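PDB 6BRM: putative metal-dependent isothiocyanate hydrolase SaxA from Pectobacterium carotovorum, which probably hydrolyses isothiocyanates with a pair of zinc ions, as a member of the metallo-beta-lactamase superfamily. Local coordinates for residues Y134-L139 with D193-I198; K169-S174 with V183-G188. One frame throughout, in Å; residues are numbered along the deposited sequence.

Interaction 1. Residues Y134-L139 with D193-I198; sequences YADAQL and DLYGPI
L139 and Y195 make the tight part of this contact. The methyl CD1 of L139 lies 3.3 Å from CE2 and 3.5 Å from CD2 of the Y195 ring. It comes to the CD2-CE2 bond obliquely. The L139 side chain gets there by turning CG away from its own carbonyl carbon (chi1 -62°). Within the tyrosine's own segment, L194 CD1 lies over one face of the ring, 3.3 Å above the plane and towards the rim.

The second pair is looser. D136 OD2 stands 3.9 Å from Y195 OH, too far to count as a hydrogen bond. The carboxylate and ring planes are 72° apart, and the two side chains cross at about a right angle. D136 is the N-cap residue of helix 137-143, with capping bonds to its other oxygen, OD1. L139 N donates to it at 2.9 Å, nearly straight and from above the carboxylate plane; Q138 N gives a weak, bent bond. These bonds probably help to hold the carboxylate near the tyrosine. D136, L139 and Y195 are all partly exposed, and the loose D136 pair lies at the protein surface.

I198 O accepts from the zinc ligand H128. The contact joins the start of helix 137-143 to the turn between strands 191-192 and 196-197, and A137 packs on M211 of the second subunit, at the end of its helix 203-211.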
loop_
_atom_site.group_PDB
_atom_site.type_symbol
_atom_site.label_atom_id
_atom_site.label_comp_id
_atom_site.label_asym_id
_atom_site.label_seq_id
_atom_site.Cartn_x
_atom_site.Cartn_y
_atom_site.Cartn_z
ATOM N N TYR B 134 -8.327 -7.485 4.275
ATOM C CA TYR B 134 -7.032 -7.572 4.977
ATOM C C TYR B 134 -7.090 -7.300 6.493
ATOM O O TYR B 134 -6.086 -7.487 7.186
ATOM C CB TYR B 134 -5.978 -6.695 4.285
ATOM C CG TYR B 134 -5.453 -7.317 3.011
ATOM C CD1 TYR B 134 -4.433 -8.259 3.046
ATOM C CD2 TYR B 134 -5.995 -6.980 1.770
ATOM C CE1 TYR B 134 -3.959 -8.845 1.883
ATOM C CE2 TYR B 134 -5.526 -7.558 0.597
ATOM C CZ TYR B 134 -4.506 -8.485 0.658
ATOM O OH TYR B 134 -4.034 -9.053 -0.504
ATOM N N ALA B 135 -8.244 -6.866 7.003
ATOM C CA ALA B 135 -8.512 -6.872 8.453
ATOM C C ALA B 135 -8.693 -8.301 8.986
ATOM O O ALA B 135 -8.409 -8.571 10.159
ATOM C CB ALA B 135 -9.735 -6.028 8.784
ATOM N N ASP B 136 -9.183 -9.198 8.126
ATOM C CA ASP B 136 -9.257 -10.627 8.426
ATOM C C ASP B 136 -7.858 -11.216 8.278
ATOM O O ASP B 136 -7.295 -11.211 7.183
ATOM C CB ASP B 136 -10.247 -11.321 7.474
ATOM C CG ASP B 136 -10.551 -12.762 7.874
ATOM O OD1 ASP B 136 -9.625 -13.604 7.882
ATOM O OD2 ASP B 136 -11.731 -13.060 8.151
ATOM N N ALA B 137 -7.307 -11.722 9.381
ATOM C CA ALA B 137 -5.955 -12.292 9.399
ATOM C C ALA B 137 -5.829 -13.602 8.615
ATOM O O ALA B 137 -4.737 -13.944 8.165
ATOM C CB ALA B 137 -5.493 -12.503 10.834
ATOM N N GLN B 138 -6.936 -14.329 8.461
ATOM C CA GLN B 138 -6.950 -15.590 7.710
ATOM C C GLN B 138 -6.919 -15.303 6.206
ATOM O O GLN B 138 -6.091 -15.858 5.473
ATOM C CB GLN B 138 -8.190 -16.419 8.085
ATOM C CG GLN B 138 -8.031 -17.924 7.928
ATOM C CD GLN B 138 -9.163 -18.698 8.594
ATOM O OE1 GLN B 138 -9.481 -18.471 9.764
ATOM N NE2 GLN B 138 -9.772 -19.620 7.852
ATOM N N LEU B 139 -7.817 -14.425 5.765
ATOM C CA LEU B 139 -7.878 -13.992 4.366
ATOM C C LEU B 139 -6.721 -13.070 3.966
ATOM O O LEU B 139 -6.468 -12.887 2.777
ATOM C CB LEU B 139 -9.213 -13.300 4.070
ATOM C CG LEU B 139 -10.477 -14.148 4.230
ATOM C CD1 LEU B 139 -11.710 -13.265 4.134
ATOM C CD2 LEU B 139 -10.544 -15.264 3.196
ATOM N N ASP B 193 -17.162 -13.257 -1.810
ATOM C CA ASP B 193 -18.592 -13.322 -1.476
ATOM C C ASP B 193 -19.058 -12.145 -0.621
ATOM O O ASP B 193 -20.093 -11.545 -0.911
ATOM C CB ASP B 193 -18.920 -14.640 -0.757
ATOM C CG ASP B 193 -20.412 -14.890 -0.635
ATOM O OD1 ASP B 193 -21.105 -14.877 -1.675
ATOM O OD2 ASP B 193 -20.885 -15.119 0.499
ATOM N N LEU B 194 -18.283 -11.813 0.411
ATOM C CA LEU B 194 -18.647 -10.751 1.361
ATOM C C LEU B 194 -17.742 -9.510 1.336
ATOM O O LEU B 194 -18.219 -8.414 1.635
ATOM C CB LEU B 194 -18.747 -11.308 2.788
ATOM C CG LEU B 194 -17.552 -12.053 3.394
ATOM C CD1 LEU B 194 -17.452 -11.765 4.886
ATOM C CD2 LEU B 194 -17.638 -13.557 3.152
ATOM N N TYR B 195 -16.462 -9.669 0.981
ATOM C CA TYR B 195 -15.488 -8.559 1.024
ATOM C C TYR B 195 -15.241 -7.839 -0.320
ATOM O O TYR B 195 -14.300 -7.052 -0.435
ATOM C CB TYR B 195 -14.160 -9.054 1.621
ATOM C CG TYR B 195 -14.254 -9.434 3.087
ATOM C CD1 TYR B 195 -14.509 -8.465 4.061
ATOM C CD2 TYR B 195 -14.076 -10.753 3.506
ATOM C CE1 TYR B 195 -14.593 -8.798 5.407
ATOM C CE2 TYR B 195 -14.158 -11.095 4.851
ATOM C CZ TYR B 195 -14.416 -10.115 5.796
ATOM O OH TYR B 195 -14.500 -10.451 7.127
ATOM N N GLY B 196 -16.084 -8.086 -1.322
ATOM C CA GLY B 196 -15.998 -7.362 -2.595
ATOM C C GLY B 196 -14.855 -7.834 -3.480
ATOM O O GLY B 196 -14.202 -8.829 -3.155
ATOM N N PRO B 197 -14.602 -7.121 -4.604
ATOM C CA PRO B 197 -13.589 -7.507 -5.603
ATOM C C PRO B 197 -12.178 -7.752 -5.049
ATOM O O PRO B 197 -11.748 -7.053 -4.125
ATOM C CB PRO B 197 -13.581 -6.323 -6.573
ATOM C CG PRO B 197 -14.949 -5.751 -6.475
ATOM C CD PRO B 197 -15.363 -5.933 -5.042
ATOM N N ILE B 198 -11.495 -8.751 -5.612
ATOM C CA ILE B 198 -10.125 -9.130 -5.220
ATOM C C ILE B 198 -9.047 -8.770 -6.257
ATOM O O ILE B 198 -7.849 -8.832 -5.947
ATOM C CB ILE B 198 -10.009 -10.637 -4.865
ATOM C CG1 ILE B 198 -10.502 -11.535 -6.010
ATOM C CG2 ILE B 198 -10.785 -10.938 -3.589
ATOM C CD1 ILE B 198 -9.971 -12.949 -5.949
#

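Interaction 2. Residues K169-S174 with V183-G188; sequences KPYVKS and VVLNTG
Y171 reaches from helix 169-178 to strand 182-186, the helix and second strand of a beta-alpha-beta unit that begins with strand 159-163. The unit belongs to the metallo-beta-lactamase fold. The contact is buried and has no hydrogen bond across it. It rests on the far end of one tyrosine.

The Y171 side chain extends with CG anti to the backbone N (chi1 173°), which carries the ring off the helix towards the strand. V183 comes from the opposite direction. Its CG1 methyl lies near the ring plane, at the edge, 3.5 Å from Y171 OH. L185 crosses the tyrosine at about a right angle. Its CD2 approaches the ring obliquely, 4.1 Å from Y171 CZ, and lies 3.2 Å from Y171 OH. The hydroxyl end therefore meets one methyl from each of two residues, V183 and L185, two positions apart on the strand. V184 between them points away.

The Y171 ring also stacks edge-to-face with W167 and touches A162 and T208. Just past L185, N186 ND2 bonds to OD1 of D164, an aspartate shared by both zinc sites. On the helix, K169 forms a salt bridge with D125 of the second subunit. Within the helix, S174 OG reaches back four residues and donates to P170 O at 2.7 Å, almost in line with the carbonyl bond.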
loop_
_atom_site.group_PDB
_atom_site.type_symbol
_atom_site.label_atom_id
_atom_site.label_comp_id
_atom_site.label_asym_id
_atom_site.label_seq_id
_atom_site.Cartn_x
_atom_site.Cartn_y
_atom_site.Cartn_z
ATOM N N LYS B 169 -3.473 3.148 -3.465
ATOM C CA LYS B 169 -2.605 4.287 -3.845
ATOM C C LYS B 169 -1.178 3.886 -4.271
ATOM O O LYS B 169 -0.572 4.601 -5.070
ATOM C CB LYS B 169 -2.599 5.406 -2.777
ATOM C CG LYS B 169 -1.303 5.634 -2.000
ATOM C CD LYS B 169 -1.484 6.764 -1.000
ATOM C CE LYS B 169 -0.183 7.113 -0.302
ATOM N NZ LYS B 169 0.399 5.978 0.458
ATOM N N PRO B 170 -0.637 2.760 -3.756
ATOM C CA PRO B 170 0.627 2.262 -4.324
ATOM C C PRO B 170 0.579 1.966 -5.830
ATOM O O PRO B 170 1.614 2.034 -6.506
ATOM C CB PRO B 170 0.879 0.981 -3.528
ATOM C CG PRO B 170 0.276 1.267 -2.204
ATOM C CD PRO B 170 -0.987 2.017 -2.530
ATOM N N TYR B 171 -0.607 1.631 -6.339
ATOM C CA TYR B 171 -0.819 1.507 -7.775
ATOM C C TYR B 171 -0.818 2.882 -8.461
ATOM O O TYR B 171 -0.216 3.043 -9.517
ATOM C CB TYR B 171 -2.124 0.749 -8.070
ATOM C CG TYR B 171 -2.470 0.740 -9.531
ATOM C CD1 TYR B 171 -1.806 -0.108 -10.409
ATOM C CD2 TYR B 171 -3.429 1.607 -10.044
ATOM C CE1 TYR B 171 -2.101 -0.110 -11.761
ATOM C CE2 TYR B 171 -3.732 1.616 -11.395
ATOM C CZ TYR B 171 -3.063 0.753 -12.247
ATOM O OH TYR B 171 -3.332 0.733 -13.585
ATOM N N VAL B 172 -1.496 3.858 -7.862
ATOM C CA VAL B 172 -1.562 5.225 -8.408
ATOM C C VAL B 172 -0.185 5.889 -8.431
ATOM O O VAL B 172 0.191 6.494 -9.437
ATOM C CB VAL B 172 -2.561 6.118 -7.626
ATOM C CG1 VAL B 172 -2.555 7.555 -8.154
ATOM C CG2 VAL B 172 -3.963 5.532 -7.706
ATOM N N LYS B 173 0.555 5.780 -7.328
ATOM C CA LYS B 173 1.925 6.316 -7.249
ATOM C C LYS B 173 2.901 5.689 -8.251
ATOM O O LYS B 173 3.858 6.343 -8.670
ATOM C CB LYS B 173 2.490 6.167 -5.831
ATOM C CG LYS B 173 1.854 7.104 -4.817
ATOM C CD LYS B 173 2.348 6.831 -3.404
ATOM C CE LYS B 173 3.788 7.272 -3.189
ATOM N NZ LYS B 173 4.243 7.006 -1.795
ATOM N N SER B 174 2.668 4.427 -8.617
ATOM C CA SER B 174 3.475 3.750 -9.638
ATOM C C SER B 174 3.219 4.306 -11.039
ATOM O O SER B 174 4.152 4.436 -11.828
ATOM C CB SER B 174 3.217 2.246 -9.613
ATOM O OG SER B 174 3.544 1.718 -8.344
ATOM N N VAL B 183 0.226 -0.150 -19.784
ATOM C CA VAL B 183 -0.177 -0.672 -18.476
ATOM C C VAL B 183 -1.001 -1.942 -18.693
ATOM O O VAL B 183 -2.114 -1.872 -19.213
ATOM C CB VAL B 183 -0.990 0.371 -17.674
ATOM C CG1 VAL B 183 -1.248 -0.115 -16.254
ATOM C CG2 VAL B 183 -0.248 1.700 -17.626
ATOM N N VAL B 184 -0.448 -3.093 -18.299
ATOM C CA VAL B 184 -1.133 -4.384 -18.428
ATOM C C VAL B 184 -1.899 -4.678 -17.133
ATOM O O VAL B 184 -1.288 -4.862 -16.077
ATOM C CB VAL B 184 -0.148 -5.542 -18.727
ATOM C CG1 VAL B 184 -0.908 -6.827 -19.051
ATOM C CG2 VAL B 184 0.787 -5.179 -19.872
ATOM N N LEU B 185 -3.230 -4.719 -17.222
ATOM C CA LEU B 185 -4.098 -4.957 -16.062
ATOM C C LEU B 185 -4.672 -6.370 -16.060
ATOM O O LEU B 185 -4.932 -6.948 -17.122
ATOM C CB LEU B 185 -5.258 -3.962 -16.048
ATOM C CG LEU B 185 -4.927 -2.480 -16.193
ATOM C CD1 LEU B 185 -6.210 -1.671 -16.142
ATOM C CD2 LEU B 185 -3.955 -2.010 -15.127
ATOM N N ASN B 186 -4.867 -6.904 -14.854
ATOM C CA ASN B 186 -5.551 -8.178 -14.638
ATOM C C ASN B 186 -7.027 -7.893 -14.361
ATOM O O ASN B 186 -7.432 -7.740 -13.206
ATOM C CB ASN B 186 -4.899 -8.935 -13.476
ATOM C CG ASN B 186 -3.494 -9.419 -13.806
ATOM O OD1 ASN B 186 -2.961 -9.154 -14.888
ATOM N ND2 ASN B 186 -2.889 -10.142 -12.873
ATOM N N THR B 187 -7.816 -7.810 -15.437
ATOM C CA THR B 187 -9.226 -7.390 -15.386
ATOM C C THR B 187 -10.193 -8.585 -15.424
ATOM O O THR B 187 -11.089 -8.661 -16.270
ATOM C CB THR B 187 -9.554 -6.426 -16.546
ATOM O OG1 THR B 187 -9.178 -7.029 -17.789
ATOM C CG2 THR B 187 -8.812 -5.119 -16.388
ATOM N N GLY B 188 -10.007 -9.512 -14.491
ATOM C CA GLY B 188 -10.895 -10.659 -14.342
ATOM C C GLY B 188 -12.194 -10.345 -13.631
ATOM O O GLY B 188 -13.221 -10.969 -13.911
#

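In the fold
From the N terminus, the chain first builds the sheet that includes strands 2-7, 10-15 and 18-22. It then enters the second large sheet and reaches 134-139, the first half of interaction 1. After helix 169-178, the chain returns in strand 182-186, which packs on the helix and closes the short loop of interaction 2. The longer loop of interaction 1 closes only afterwards, at 193-198, so it encloses the shorter one. Interaction 2 is buried and ties the helix to an inner strand of the second sheet; interaction 1 is a surface contact between the start of helix 137-143 and the turn before strand 196-197. Their centres are 19 Å apart, and both lie beside the second subunit.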